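Local coordinates for protein 3-hydroxyacyl-thioester dehydratase Z (Mycobacterium tuberculosis, PDB 2C2I) that probably catalyses the reversible hydration of trans-2-enoyl-CoA to (3R)-3-hydroxyacyl-CoA, working as a homodimer with a hotdog fold, at residues E116-G119 with V123-T126; A68-L73 with C141-I146. All coordinates share one frame; numbering follows the deposited sequence.

Overall arrangement
Both contacts involve the same curved antiparallel sheet, but in very different settings. Contact 1, at the partly exposed turn end of the hairpin of strands 105-119 and 122-133, has its centre about 20 Å from the centre of the chain; it is held by paired backbone hydrogen bonds and a water-bridged polar pair. Contact 2 is buried, its centre about 3 Å from that of the chain, where helix 70-75 meets the concave sheet through one leucine methyl, without any hydrogen bond across. The centres of contact 1 and contact 2 lie about 17 Å apart. Neighbouring strands 122-133 and 141-149 connect them: Thr126 CG2 packs at 3.6 Å on Glu144 CG, and Gln124 lies against Ile146.

Contact 1: residues E116-G119 with V123-T126; sequences EDLG and VQAT
Glu116 and Gln124 grip each other through both backbone polar groups: Glu116 N to Gln124 O and Gln124 N to Glu116 O are each 2.8 Å, the first nearly straight at 171°. This is an antiparallel hydrogen-bonded pair; Asp117 and Val123 form the adjacent non-hydrogen-bonded pair, with Val123 CG1 over Asp117 CA at 4.1 Å on the other face. Beside Gln124, Glu116 runs fully extended, CG anti to the backbone N (chi1 -178°), and its carboxylate meets the amide through one water, 2.7 Å from Glu116 OE1 and 2.8 Å from Gln124 NE2. The bend of Gln124 at chi2 lays its amide next to Leu118, whose CD1 comes 3.6 Å from Gln124 OE1. Arg148 NE bonds to that oxygen and, with the water on NE2, holds the amide's rotation. Gly119 N meets Asp117 OD1 from above the carboxylate plane, closing an Asx turn beside a classic beta bulge at Leu118 and Gly119. Gln124 and Arg148 probably contribute to the substrate site of the partner subunit. Strand 141-149 flanks 123-126 on its other edge, bonded through Val123 with Tyr149 and Ala125 with Val147, and Tyr89 of strand 86-95 lies against Gln124.

Contact 2: residues A68-L73 with C141-I146; sequences ALLPRL and CVAESI
Leu70 reaches Ala143 and Ser145 by an unusual turn about its first side-chain bond, chi1 -101°, away from any staggered position. With chi2 at 52°, this carries CD2 off the helix and onto the strand, where it is the atom that makes both close contacts. On the strand, Ser145 OG sits between the backbone N and the carbonyl carbon (chi1 62°), which places it beside the methyl. Leu70 CD2 is 3.9 Å from Ser145 OG, 4.2 Å from Ser145 CB and 4.1 Å from Ala143 CB, so one methyl spans two residues whose side chains project from the same face of strand 141-149.

Leu70 belongs to helix 70-75, and Leu73 N bonds back to Leu69 O at 3.0 Å. The remaining helix side chains look elsewhere: Leu73 packs on Ser21 and Val24 of strand 17-25, while Pro71 meets Phe64 of the second subunit. On the sheet side, Ser145 also rests on Val127 and Leu91 of the strands flanking 141-149. Helix 70-75 thus lies against the concave sheet, consistent with the hotdog fold, in which an antiparallel sheet wraps round a central helix.

The chemistry is dispersion between small, buried groups. The serine hydroxyl presents its oxygen to a methyl that can give no conventional hydrogen bond; the approach is van der Waals packing, without directional bonding between the segments, and the modest 109 Å² buried between them makes this a point of touch within a larger helix-to-sheet interface.

Contact 1: residues E116-G119 with V123-T126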
# COMPACT_ATOMS: atom_id res chain seq x y z
N GLU A 116 6.33 -13.88 15.59
CA GLU A 116 7.67 -14.42 15.54
C GLU A 116 8.61 -13.49 16.32
O GLU A 116 8.70 -12.30 16.04
CB GLU A 116 8.14 -14.54 14.10
CG GLU A 116 9.54 -15.16 13.97
CD GLU A 116 9.97 -15.34 12.52
OE1 GLU A 116 9.21 -14.99 11.58
OE2 GLU A 116 11.10 -15.85 12.31
N ASP A 117 9.31 -14.06 17.31
CA ASP A 117 10.29 -13.30 18.07
C ASP A 117 11.57 -13.25 17.23
O ASP A 117 12.07 -14.28 16.77
CB ASP A 117 10.47 -13.98 19.43
CG ASP A 117 11.54 -13.34 20.31
OD1 ASP A 117 12.13 -12.30 19.94
OD2 ASP A 117 11.79 -13.92 21.39
N LEU A 118 12.06 -12.03 17.01
CA LEU A 118 13.22 -11.83 16.15
C LEU A 118 14.49 -11.63 16.97
O LEU A 118 15.59 -11.63 16.41
CB LEU A 118 13.02 -10.63 15.22
CG LEU A 118 11.90 -10.77 14.18
CD1 LEU A 118 11.98 -9.59 13.22
CD2 LEU A 118 12.01 -12.08 13.41
N GLY A 119 14.30 -11.49 18.28
CA GLY A 119 15.36 -11.12 19.21
C GLY A 119 15.23 -9.66 19.62
O GLY A 119 14.76 -8.83 18.84
N VAL A 123 9.55 -8.13 17.84
CA VAL A 123 8.73 -9.25 17.37
C VAL A 123 7.98 -8.85 16.10
O VAL A 123 7.78 -7.67 15.84
CB VAL A 123 7.76 -9.77 18.45
CG1 VAL A 123 8.49 -10.05 19.78
CG2 VAL A 123 6.60 -8.82 18.66
N GLN A 124 7.62 -9.84 15.30
CA GLN A 124 6.95 -9.61 14.03
C GLN A 124 5.61 -10.30 14.09
O GLN A 124 5.56 -11.52 14.25
CB GLN A 124 7.80 -10.27 12.95
CG GLN A 124 7.47 -9.90 11.57
CD GLN A 124 8.74 -9.87 10.74
OE1 GLN A 124 9.46 -8.87 10.74
NE2 GLN A 124 9.02 -10.96 10.06
N ALA A 125 4.54 -9.53 13.93
CA ALA A 125 3.18 -10.06 13.98
C ALA A 125 2.60 -10.16 12.57
O ALA A 125 2.66 -9.19 11.81
CB ALA A 125 2.32 -9.17 14.82
N THR A 126 2.05 -11.31 12.23
CA THR A 126 1.34 -11.48 10.97
C THR A 126 -0.16 -11.34 11.29
O THR A 126 -0.68 -12.02 12.17
CB THR A 126 1.69 -12.81 10.33
OG1 THR A 126 3.10 -12.85 10.10
CG2 THR A 126 0.93 -13.02 9.00
O HOH W 1 7.40 -13.19 10.72

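Contact 2: residues A68-L73 with C141-I146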
# COMPACT_ATOMS: atom_id res chain seq x y z
N ALA A 68 -3.49 1.12 2.95
CA ALA A 68 -2.71 1.97 3.86
C ALA A 68 -3.50 2.52 5.05
O ALA A 68 -2.92 3.14 5.95
CB ALA A 68 -2.04 3.12 3.07
N LEU A 69 -4.82 2.32 5.05
CA LEU A 69 -5.60 2.59 6.26
C LEU A 69 -5.39 1.55 7.39
O LEU A 69 -5.84 1.77 8.51
CB LEU A 69 -7.10 2.74 5.95
CG LEU A 69 -7.56 3.79 4.94
CD1 LEU A 69 -9.07 3.66 4.68
CD2 LEU A 69 -7.21 5.20 5.44
N LEU A 70 -4.69 0.46 7.11
CA LEU A 70 -4.53 -0.61 8.11
C LEU A 70 -3.94 -0.13 9.45
O LEU A 70 -4.48 -0.46 10.51
CB LEU A 70 -3.77 -1.82 7.55
CG LEU A 70 -4.62 -3.02 7.13
CD1 LEU A 70 -5.75 -2.59 6.17
CD2 LEU A 70 -3.69 -4.11 6.54
N PRO A 71 -2.83 0.62 9.41
CA PRO A 71 -2.30 1.16 10.68
C PRO A 71 -3.30 1.99 11.51
O PRO A 71 -3.46 1.72 12.71
CB PRO A 71 -1.09 2.00 10.23
CG PRO A 71 -0.63 1.27 8.92
CD PRO A 71 -1.94 0.93 8.27
N ARG A 72 -3.97 2.96 10.90
CA ARG A 72 -4.96 3.77 11.65
C ARG A 72 -6.05 2.87 12.25
O ARG A 72 -6.43 3.03 13.40
CB ARG A 72 -5.62 4.82 10.75
CG ARG A 72 -6.80 5.53 11.38
CD ARG A 72 -7.40 6.56 10.44
NE ARG A 72 -8.41 7.35 11.13
CZ ARG A 72 -9.35 8.06 10.52
NH1 ARG A 72 -9.41 8.10 9.19
NH2 ARG A 72 -10.24 8.74 11.24
N LEU A 73 -6.57 1.97 11.43
CA LEU A 73 -7.72 1.15 11.85
C LEU A 73 -7.34 0.15 12.94
O LEU A 73 -8.09 -0.05 13.91
CB LEU A 73 -8.37 0.50 10.62
CG LEU A 73 -8.93 1.46 9.54
CD1 LEU A 73 -9.54 0.69 8.39
CD2 LEU A 73 -9.95 2.43 10.10
N CYS A 141 -11.21 -4.64 1.09
CA CYS A 141 -9.83 -5.09 1.12
C CYS A 141 -9.74 -6.30 2.04
O CYS A 141 -10.33 -6.31 3.11
CB CYS A 141 -8.95 -3.96 1.66
SG CYS A 141 -7.18 -4.39 1.71
N VAL A 142 -9.01 -7.32 1.59
CA VAL A 142 -8.66 -8.48 2.41
C VAL A 142 -7.14 -8.57 2.33
O VAL A 142 -6.58 -8.73 1.24
CB VAL A 142 -9.28 -9.80 1.92
CG1 VAL A 142 -8.95 -10.96 2.89
CG2 VAL A 142 -10.81 -9.69 1.73
N ALA A 143 -6.47 -8.48 3.47
CA ALA A 143 -5.00 -8.38 3.49
C ALA A 143 -4.42 -9.25 4.58
O ALA A 143 -4.99 -9.35 5.65
CB ALA A 143 -4.57 -6.94 3.74
N GLU A 144 -3.30 -9.86 4.29
CA GLU A 144 -2.48 -10.42 5.36
C GLU A 144 -1.17 -9.62 5.39
O GLU A 144 -0.45 -9.58 4.38
CB GLU A 144 -2.21 -11.89 5.11
CG GLU A 144 -1.45 -12.55 6.27
CD GLU A 144 -1.30 -14.03 6.05
OE1 GLU A 144 -2.34 -14.72 6.05
OE2 GLU A 144 -0.19 -14.50 5.80
N SER A 145 -0.90 -8.97 6.53
CA SER A 145 0.19 -7.99 6.64
C SER A 145 1.15 -8.41 7.76
O SER A 145 0.82 -9.27 8.58
CB SER A 145 -0.35 -6.59 6.94
OG SER A 145 -1.05 -6.53 8.18
N ILE A 146 2.34 -7.82 7.76
CA ILE A 146 3.36 -8.16 8.73
C ILE A 146 3.85 -6.86 9.34
O ILE A 146 4.27 -5.93 8.63
CB ILE A 146 4.52 -8.97 8.12
CG1 ILE A 146 3.95 -10.19 7.35
CG2 ILE A 146 5.49 -9.42 9.21
CD1 ILE A 146 4.92 -10.87 6.39